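Local coordinates for protein SPI-1 type 3 secretion system pilotin (Salmonella typhimurium, PDB 6XFJ) that pilots the secretin InvG to its proper place in the outer membrane, as a lipoprotein involved in building the type III secretion injectisome, at residues E45-E48 with Q49-T52; H37-Y40 with M41-E45. All coordinates share one frame; numbering follows the deposited sequence.

Interaction 1: residues E45-E48 with Q49-T52. With CD (cadmium ion), chain P; NA (sodium ion), chain V.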
loop_
_atom_site.group_PDB
_atom_site.type_symbol
_atom_site.label_atom_id
_atom_site.label_comp_id
_atom_site.label_asym_id
_atom_site.label_seq_id
_atom_site.Cartn_x
_atom_site.Cartn_y
_atom_site.Cartn_z
ATOM N N GLU B 45 14.860 -15.755 13.956
ATOM C CA GLU B 45 15.246 -16.415 12.691
ATOM C C GLU B 45 14.067 -16.381 11.709
ATOM O O GLU B 45 14.295 -16.049 10.554
ATOM C CB GLU B 45 15.775 -17.816 13.008
ATOM C CG GLU B 45 17.191 -17.736 13.610
ATOM C CD GLU B 45 18.250 -17.119 12.696
ATOM O OE1 GLU B 45 18.338 -17.578 11.506
ATOM O OE2 GLU B 45 18.967 -16.157 13.155
ATOM N N ASP B 46 12.846 -16.631 12.183
ATOM C CA ASP B 46 11.704 -16.653 11.235
ATOM C C ASP B 46 11.457 -15.253 10.670
ATOM O O ASP B 46 11.091 -15.133 9.516
ATOM C CB ASP B 46 10.457 -17.217 11.894
ATOM C CG ASP B 46 10.490 -18.722 12.139
ATOM O OD1 ASP B 46 11.402 -19.405 11.605
ATOM O OD2 ASP B 46 9.593 -19.211 12.834
ATOM N N GLU B 47 11.614 -14.227 11.506
ATOM C CA GLU B 47 11.387 -12.838 11.057
ATOM C C GLU B 47 12.430 -12.455 10.021
ATOM O O GLU B 47 12.096 -11.782 9.067
ATOM C CB GLU B 47 11.391 -11.882 12.243
ATOM C CG GLU B 47 11.178 -10.434 11.865
ATOM C CD GLU B 47 9.833 -10.121 11.187
ATOM O OE1 GLU B 47 9.007 -11.016 11.064
ATOM O OE2 GLU B 47 9.611 -8.942 10.776
ATOM N N GLU B 48 13.663 -12.940 10.199
ATOM C CA GLU B 48 14.747 -12.635 9.242
ATOM C C GLU B 48 14.356 -13.275 7.919
ATOM O O GLU B 48 14.541 -12.632 6.841
ATOM C CB GLU B 48 16.086 -13.219 9.685
ATOM C CG GLU B 48 16.778 -12.538 10.856
ATOM C CD GLU B 48 18.042 -13.230 11.375
ATOM O OE1 GLU B 48 18.525 -14.171 10.709
ATOM O OE2 GLU B 48 18.555 -12.774 12.398
ATOM N N GLN B 49 13.910 -14.521 7.941
ATOM C CA GLN B 49 13.483 -15.221 6.736
ATOM C C GLN B 49 12.326 -14.466 6.093
ATOM O O GLN B 49 12.313 -14.347 4.881
ATOM C CB GLN B 49 13.155 -16.684 6.966
ATOM C CG GLN B 49 14.362 -17.523 7.353
ATOM C CD GLN B 49 13.957 -18.965 7.557
ATOM O OE1 GLN B 49 13.035 -19.465 6.923
ATOM N NE2 GLN B 49 14.650 -19.656 8.446
ATOM N N LEU B 50 11.351 -14.020 6.884
ATOM C CA LEU B 50 10.228 -13.280 6.296
ATOM C C LEU B 50 10.693 -11.983 5.631
ATOM O O LEU B 50 10.227 -11.683 4.546
ATOM C CB LEU B 50 9.206 -12.991 7.394
ATOM C CG LEU B 50 7.987 -12.249 6.887
ATOM C CD1 LEU B 50 7.128 -13.166 6.072
ATOM C CD2 LEU B 50 7.229 -11.731 8.108
ATOM N N MET B 51 11.551 -11.211 6.306
ATOM C CA MET B 51 12.043 -9.941 5.740
ATOM C C MET B 51 12.830 -10.223 4.429
ATOM O O MET B 51 12.687 -9.466 3.457
ATOM C CB MET B 51 12.895 -9.145 6.734
ATOM C CG MET B 51 12.103 -8.574 7.875
ATOM S SD MET B 51 10.775 -7.445 7.355
ATOM C CE MET B 51 9.361 -8.561 7.288
ATOM N N THR B 52 13.637 -11.284 4.347
ATOM C CA THR B 52 14.307 -11.642 3.069
ATOM C C THR B 52 13.250 -11.920 1.990
ATOM O O THR B 52 13.385 -11.362 0.845
ATOM C CB THR B 52 15.178 -12.882 3.256
ATOM O OG1 THR B 52 16.170 -12.495 4.207
ATOM C CG2 THR B 52 15.808 -13.376 1.974
HETATM CD CD CD P . 20.219 -14.379 12.348
HETATM NA NA NA V . 9.877 -21.331 13.284
HETATM O O HOH W 1 21.438 -12.657 11.261
#
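E47 meets L50 and M51 one helical turn on, and its side chain can be followed atom by atom along helix 44-59 of this C-terminal, helical part of the lipoprotein. From CB, CG stands anti to the backbone N (chi1 179°), and a bend at chi2 (62°) folds the carboxylate toward the next turn. There its two oxygens part company: OE1 of E47 lies 3.5 Å from CD2 of L50, while OE2 of E47 lies 3.5 Å from CE of M51, whose twice-bent chain also brings CG and SD near that oxygen. These are van der Waals contacts of a carboxylate with aliphatic and thioether groups, made next to F34 and Y40 of the same chain and N11 of the second subunit. L50 runs on into the core against helices 25-36 and 68-80.

Beneath the side chains, the backbone makes regular i to i+4 bonds, for instance from N of M51 to O of E47 at 2.9 Å and from N of T52 to O of E48 at 3.0 Å.

The outer face carries the metal chemistry. E48 grips cadmium with both carboxylate oxygens, OE1 at 2.4 Å and OE2 at 2.3 Å, whereas E45 gives OE2 alone, at 2.3 Å; a water and one atom from outside these residues are further ligands. The cation probably offsets the repulsion between the two carboxylates. D46 binds a sodium ion, chiefly through OD2, which also accepts a hydrogen bond from NE2 of Q39. Two glutamates three residues apart, turned to one face and sharing a cation, make an i, i+3 metal site on an amphipathic helix.

Interaction 2: residues H37-Y40 with M41-E45. With CD (cadmium ion), chain P.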
loop_
_atom_site.group_PDB
_atom_site.type_symbol
_atom_site.label_atom_id
_atom_site.label_comp_id
_atom_site.label_asym_id
_atom_site.label_seq_id
_atom_site.Cartn_x
_atom_site.Cartn_y
_atom_site.Cartn_z
ATOM N N HIS B 37 0.017 -13.215 12.808
ATOM C CA HIS B 37 1.151 -14.161 12.614
ATOM C C HIS B 37 2.178 -13.968 13.719
ATOM O O HIS B 37 3.342 -13.669 13.415
ATOM C CB HIS B 37 1.755 -13.973 11.217
ATOM C CG HIS B 37 0.791 -14.174 10.105
ATOM N ND1 HIS B 37 -0.051 -13.145 9.646
ATOM C CD2 HIS B 37 0.548 -15.253 9.320
ATOM C CE1 HIS B 37 -0.801 -13.619 8.650
ATOM N NE2 HIS B 37 -0.458 -14.906 8.435
ATOM N N PRO B 38 1.841 -14.295 14.982
ATOM C CA PRO B 38 2.714 -14.016 16.120
ATOM C C PRO B 38 3.977 -14.877 16.174
ATOM O O PRO B 38 4.868 -14.566 16.957
ATOM C CB PRO B 38 1.816 -14.325 17.323
ATOM C CG PRO B 38 0.782 -15.292 16.784
ATOM C CD PRO B 38 0.539 -14.819 15.365
ATOM N N GLN B 39 4.054 -15.936 15.378
ATOM C CA GLN B 39 5.334 -16.705 15.239
ATOM C C GLN B 39 6.516 -15.782 14.907
ATOM O O GLN B 39 7.655 -16.028 15.339
ATOM C CB GLN B 39 5.207 -17.826 14.204
ATOM C CG GLN B 39 6.449 -18.683 14.055
ATOM C CD GLN B 39 6.975 -19.307 15.335
ATOM O OE1 GLN B 39 6.226 -19.645 16.276
ATOM N NE2 GLN B 39 8.296 -19.479 15.355
ATOM N N TYR B 40 6.283 -14.741 14.134
ATOM C CA TYR B 40 7.351 -13.801 13.740
ATOM C C TYR B 40 7.858 -12.953 14.906
ATOM O O TYR B 40 8.949 -12.381 14.771
ATOM C CB TYR B 40 6.920 -12.987 12.528
ATOM C CG TYR B 40 6.689 -13.896 11.358
ATOM C CD1 TYR B 40 7.762 -14.564 10.787
ATOM C CD2 TYR B 40 5.443 -14.061 10.787
ATOM C CE1 TYR B 40 7.565 -15.418 9.720
ATOM C CE2 TYR B 40 5.246 -14.884 9.687
ATOM C CZ TYR B 40 6.310 -15.596 9.165
ATOM O OH TYR B 40 6.107 -16.435 8.091
ATOM N N MET B 41 7.128 -12.871 16.012
ATOM C CA MET B 41 7.624 -12.213 17.241
ATOM C C MET B 41 8.287 -13.247 18.161
ATOM O O MET B 41 9.030 -12.835 19.047
ATOM C CB MET B 41 6.482 -11.505 17.967
ATOM C CG MET B 41 6.061 -10.223 17.274
ATOM S SD MET B 41 4.839 -10.460 15.979
ATOM C CE MET B 41 3.388 -10.573 17.034
ATOM N N ARG B 42 8.028 -14.550 17.967
ATOM C CA ARG B 42 8.605 -15.627 18.794
ATOM C C ARG B 42 9.982 -16.053 18.284
ATOM O O ARG B 42 10.792 -16.494 19.124
ATOM C CB ARG B 42 7.645 -16.807 18.827
ATOM C CG ARG B 42 6.385 -16.491 19.610
ATOM C CD ARG B 42 5.643 -17.741 20.002
ATOM N NE ARG B 42 4.941 -18.348 18.880
ATOM C CZ ARG B 42 3.650 -18.175 18.573
ATOM N NH1 ARG B 42 2.869 -17.374 19.285
ATOM N NH2 ARG B 42 3.146 -18.807 17.528
ATOM N N SER B 43 10.268 -15.910 16.993
ATOM C CA SER B 43 11.520 -16.414 16.400
ATOM C C SER B 43 12.154 -15.263 15.630
ATOM O O SER B 43 11.629 -14.886 14.535
ATOM C CB SER B 43 11.221 -17.555 15.496
ATOM O OG SER B 43 12.379 -17.906 14.794
ATOM N N LYS B 44 13.287 -14.761 16.116
ATOM C CA LYS B 44 14.117 -13.837 15.316
ATOM C C LYS B 44 14.522 -14.473 13.977
ATOM O O LYS B 44 14.532 -13.752 12.949
ATOM C CB LYS B 44 15.458 -13.496 15.986
ATOM N N GLU B 45 14.860 -15.755 13.956
ATOM C CA GLU B 45 15.246 -16.415 12.691
ATOM C C GLU B 45 14.067 -16.381 11.709
ATOM O O GLU B 45 14.295 -16.049 10.554
ATOM C CB GLU B 45 15.775 -17.816 13.008
ATOM C CG GLU B 45 17.191 -17.736 13.610
ATOM C CD GLU B 45 18.250 -17.119 12.696
ATOM O OE1 GLU B 45 18.338 -17.578 11.506
ATOM O OE2 GLU B 45 18.967 -16.157 13.155
HETATM CD CD CD P . 20.219 -14.379 12.348
HETATM O O HOH W 1 21.438 -12.657 11.261
#
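Q39 and R42 meet across a single short helical turn, 39-42, which leads through the N-cap residue S43 into helix 44-59. OE1 of Q39 accepts from NE of R42 at 3.2 Å and, more weakly, from NH2 of the same arginine. The two side chains cross at about a right angle, with amide and guanidinium planes 61° apart, and NE sits above the amide's carbonyl plane. One guanidinium face rests on the backbone at C of P38 and N of Q39, while NH1 of R42 reaches the proline ring, 3.8 Å from its CB. M41 also packs on P38, doubling back through bends at chi2 and chi3 until its CE lies 3.6 Å from CA of P38.

The backbone beneath is loosely bonded. O of P38 accepts a hydrogen bond from N of M41 at 3.0 Å, and N of R42 donates only weakly to O of P38 and O of Q39. Beyond this shell, Y40 turns into the core between helices 25-36 and 68-80, where its hydroxyl is hydrogen-bonded to H76; M41 packs on S7 of the second subunit.

The Q39 amide is probably oriented by its other end, where NE2 is hydrogen-bonded to OD2 of D46, with OE1 turned to the arginine. S43 caps helix 44-59 through its OG, bonded to N of D46. Its own N donates to O of Q39 at 3.1 Å, and its CB lies 3.5 Å from NE2 of Q39.

The two contacts adjoin along the chain and share E45, yet they illustrate how place in the fold sets chemistry. Interaction 1 is partly buried within one regular helix: its inner side sets the E47 carboxylate against L50 and M51, its outer side holds carboxylates bound by cadmium and sodium. Interaction 2 lies at the surface, where a short, weakly bonded turn is accompanied by an amide-guanidinium pair and packing on proline. They are joined directly: NE2 of Q39 is 2.8 Å from OD2 of D46, a hydrogen bond that ties the turn to the first residues of helix 44-59, while Y40 packs against D46, E47 and L50. Both also reach the second subunit of the dimer.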